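PDB 2D5W: peptide ABC transporter, peptide-binding protein from Thermus thermophilus, which binds oligopeptides and probably delivers them to an ABC transporter for uptake. Local coordinates for residues R328-H333 against K375-L380. Residues are numbered along the deposited sequence; the frame is centred on the assembly and turned at random.
Sequences RQAILH and KKAEAL
The imidazole of His333 carries the aliphatic chain of Lys376 over one face and a methyl of Leu380 at its edge. Lys376 CD stands 4.1 Å from the centroid of the His333 ring and 24° off its normal, a CH-pi contact displaced toward CE1 and NE2, while Lys376 CB covers the CG and CD2 end. With CG beside the backbone N (chi1 -75°) and the chain extended beyond it, the lysine runs along the ring face; its NZ continues to a salt bridge with Glu371. Near the ring plane, Leu380 CD1 is 4.1 Å from His333 CD2. ND1 is hydrogen-bonded to the carbonyl O of Glu371, which fixes the rotation of the imidazole, and the ring also packs edge-to-face with that of Tyr370. Beyond the histidine the helices meet through small residues: the CA atoms of Ala330 and Ala377 are 4.1 Å apart, and Ala377 CB presses on Ala330 O at 3.2 Å, a tight fit. Leu380 completes the seam, its CB 3.8 Å from Ala330 CB and its CD1 3.7 Å from Ala330 N. Two facing alanines fit the close approach of the segment axes, 7.9 Å at an angle of 156°, which defines a nearly antiparallel helix pair. Helix 374-383 thus covers one flank of helix 325-333, whose other side packs through Ile331 and Leu332 on strand 544-557, while Ala377 also touches the loop at Ile432.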
ATOM      1  N   ARG A 328     -12.279  16.718  14.842  1.00 10.24           N
ATOM      2  CA  ARG A 328     -12.138  16.073  13.548  1.00  9.32           C
ATOM      3  C   ARG A 328     -13.375  16.325  12.688  1.00  9.41           C
ATOM      4  O   ARG A 328     -13.266  16.546  11.478  1.00  9.78           O
ATOM      5  CB  ARG A 328     -11.862  14.579  13.755  1.00  9.73           C
ATOM      6  CG  ARG A 328     -10.637  14.359  14.650  1.00 10.37           C
ATOM      7  CD  ARG A 328     -10.147  12.924  14.650  1.00 10.61           C
ATOM      8  NE  ARG A 328     -11.092  11.972  15.228  1.00 10.57           N
ATOM      9  CZ  ARG A 328     -11.135  11.623  16.511  1.00 10.47           C
ATOM     10  NH1 ARG A 328     -12.035  10.738  16.922  1.00 11.28           N
ATOM     11  NH2 ARG A 328     -10.288  12.147  17.385  1.00 10.64           N
ATOM     12  N   GLN A 329     -14.547  16.318  13.315  1.00 10.00           N
ATOM     13  CA  GLN A 329     -15.788  16.591  12.602  1.00 10.48           C
ATOM     14  C   GLN A 329     -15.781  18.047  12.123  1.00 10.12           C
ATOM     15  O   GLN A 329     -16.204  18.345  11.006  1.00 10.36           O
ATOM     16  CB  GLN A 329     -16.990  16.356  13.518  1.00 10.01           C
ATOM     17  CG  GLN A 329     -17.109  14.930  14.026  1.00 11.70           C
ATOM     18  CD  GLN A 329     -18.244  14.761  15.012  1.00 12.23           C
ATOM     19  OE1 GLN A 329     -18.559  15.678  15.767  1.00 15.10           O
ATOM     20  NE2 GLN A 329     -18.854  13.584  15.022  1.00 12.62           N
ATOM     21  N   ALA A 330     -15.291  18.953  12.970  1.00 10.28           N
ATOM     22  CA  ALA A 330     -15.231  20.368  12.618  1.00 10.14           C
ATOM     23  C   ALA A 330     -14.347  20.571  11.395  1.00 10.42           C
ATOM     24  O   ALA A 330     -14.720  21.275  10.455  1.00 11.36           O
ATOM     25  CB  ALA A 330     -14.690  21.179  13.795  1.00 11.16           C
ATOM     26  N   ILE A 331     -13.168  19.961  11.408  1.00  9.79           N
ATOM     27  CA  ILE A 331     -12.260  20.099  10.281  1.00 10.18           C
ATOM     28  C   ILE A 331     -12.902  19.578   8.999  1.00  9.58           C
ATOM     29  O   ILE A 331     -12.828  20.233   7.959  1.00 10.02           O
ATOM     30  CB  ILE A 331     -10.925  19.357  10.535  1.00  9.91           C
ATOM     31  CG1 ILE A 331     -10.158  20.043  11.674  1.00 10.43           C
ATOM     32  CG2 ILE A 331     -10.075  19.347   9.261  1.00 10.56           C
ATOM     33  CD1 ILE A 331      -8.915  19.291  12.127  1.00 12.56           C
ATOM     34  N   LEU A 332     -13.552  18.418   9.067  1.00  9.43           N
ATOM     35  CA  LEU A 332     -14.165  17.863   7.865  1.00  9.49           C
ATOM     36  C   LEU A 332     -15.265  18.769   7.312  1.00  9.84           C
ATOM     37  O   LEU A 332     -15.406  18.904   6.093  1.00 10.10           O
ATOM     38  CB  LEU A 332     -14.708  16.452   8.130  1.00  9.84           C
ATOM     39  CG  LEU A 332     -15.098  15.658   6.871  1.00  9.09           C
ATOM     40  CD1 LEU A 332     -13.932  15.636   5.885  1.00 10.84           C
ATOM     41  CD2 LEU A 332     -15.504  14.242   7.254  1.00 10.36           C
ATOM     42  N   HIS A 333     -16.045  19.387   8.198  1.00 10.07           N
ATOM     43  CA  HIS A 333     -17.105  20.301   7.762  1.00 10.55           C
ATOM     44  C   HIS A 333     -16.500  21.522   7.065  1.00 10.39           C
ATOM     45  O   HIS A 333     -17.183  22.213   6.305  1.00 11.53           O
ATOM     46  CB  HIS A 333     -17.947  20.787   8.951  1.00 11.35           C
ATOM     47  CG  HIS A 333     -19.046  19.852   9.353  1.00 11.41           C
ATOM     48  ND1 HIS A 333     -20.009  19.407   8.473  1.00 12.40           N
ATOM     49  CD2 HIS A 333     -19.368  19.324  10.558  1.00 11.82           C
ATOM     50  CE1 HIS A 333     -20.878  18.647   9.119  1.00 12.28           C
ATOM     51  NE2 HIS A 333     -20.511  18.583  10.386  1.00 12.89           N
ATOM     52  N   LYS A 375     -20.244  27.095   9.223  1.00 14.71           N
ATOM     53  CA  LYS A 375     -20.975  27.459  10.431  1.00 15.85           C
ATOM     54  C   LYS A 375     -20.942  26.315  11.438  1.00 15.08           C
ATOM     55  O   LYS A 375     -20.735  26.534  12.633  1.00 14.83           O
ATOM     56  CB  LYS A 375     -22.427  27.812  10.097  1.00 18.15           C
ATOM     57  CG  LYS A 375     -22.583  29.091   9.293  1.00 23.67           C
ATOM     58  CD  LYS A 375     -24.047  29.398   9.010  1.00 26.96           C
ATOM     59  CE  LYS A 375     -24.841  29.586  10.296  1.00 29.34           C
ATOM     60  NZ  LYS A 375     -24.317  30.713  11.117  1.00 31.44           N
ATOM     61  N   LYS A 376     -21.145  25.092  10.955  1.00 14.74           N
ATOM     62  CA  LYS A 376     -21.119  23.930  11.836  1.00 14.85           C
ATOM     63  C   LYS A 376     -19.723  23.742  12.417  1.00 14.16           C
ATOM     64  O   LYS A 376     -19.570  23.413  13.592  1.00 13.68           O
ATOM     65  CB  LYS A 376     -21.547  22.666  11.085  1.00 15.53           C
ATOM     66  CG  LYS A 376     -23.042  22.574  10.835  1.00 17.56           C
ATOM     67  CD  LYS A 376     -23.429  21.211  10.280  1.00 18.28           C
ATOM     68  CE  LYS A 376     -24.936  21.086  10.135  1.00 19.61           C
ATOM     69  NZ  LYS A 376     -25.333  19.741   9.636  1.00 20.66           N
ATOM     70  N   ALA A 377     -18.702  23.956  11.593  1.00 13.54           N
ATOM     71  CA  ALA A 377     -17.324  23.816  12.049  1.00 12.73           C
ATOM     72  C   ALA A 377     -17.043  24.824  13.160  1.00 12.41           C
ATOM     73  O   ALA A 377     -16.473  24.480  14.193  1.00 13.21           O
ATOM     74  CB  ALA A 377     -16.357  24.030  10.885  1.00 12.88           C
ATOM     75  N   GLU A 378     -17.455  26.069  12.938  1.00 13.10           N
ATOM     76  CA  GLU A 378     -17.253  27.138  13.911  1.00 14.24           C
ATOM     77  C   GLU A 378     -17.919  26.833  15.253  1.00 13.35           C
ATOM     78  O   GLU A 378     -17.333  27.063  16.314  1.00 13.80           O
ATOM     79  CB  GLU A 378     -17.795  28.455  13.351  1.00 16.79           C
ATOM     80  CG  GLU A 378     -17.664  29.645  14.290  1.00 23.50           C
ATOM     81  CD  GLU A 378     -18.187  30.931  13.674  1.00 27.06           C
ATOM     82  OE1 GLU A 378     -18.137  31.980  14.348  1.00 30.37           O
ATOM     83  OE2 GLU A 378     -18.648  30.891  12.512  1.00 30.37           O
ATOM     84  N   ALA A 379     -19.143  26.315  15.201  1.00 13.50           N
ATOM     85  CA  ALA A 379     -19.885  25.983  16.413  1.00 13.23           C
ATOM     86  C   ALA A 379     -19.189  24.887  17.219  1.00 13.85           C
ATOM     87  O   ALA A 379     -19.087  24.974  18.441  1.00 13.61           O
ATOM     88  CB  ALA A 379     -21.300  25.548  16.054  1.00 14.46           C
ATOM     89  N   LEU A 380     -18.712  23.852  16.530  1.00 13.39           N
ATOM     90  CA  LEU A 380     -18.023  22.750  17.194  1.00 13.11           C
ATOM     91  C   LEU A 380     -16.754  23.226  17.888  1.00 12.67           C
ATOM     92  O   LEU A 380     -16.486  22.861  19.031  1.00 12.95           O
ATOM     93  CB  LEU A 380     -17.674  21.659  16.179  1.00 13.44           C
ATOM     94  CG  LEU A 380     -18.840  20.772  15.740  1.00 13.71           C
ATOM     95  CD1 LEU A 380     -18.487  20.040  14.456  1.00 14.43           C
ATOM     96  CD2 LEU A 380     -19.178  19.792  16.854  1.00 16.14           C
TER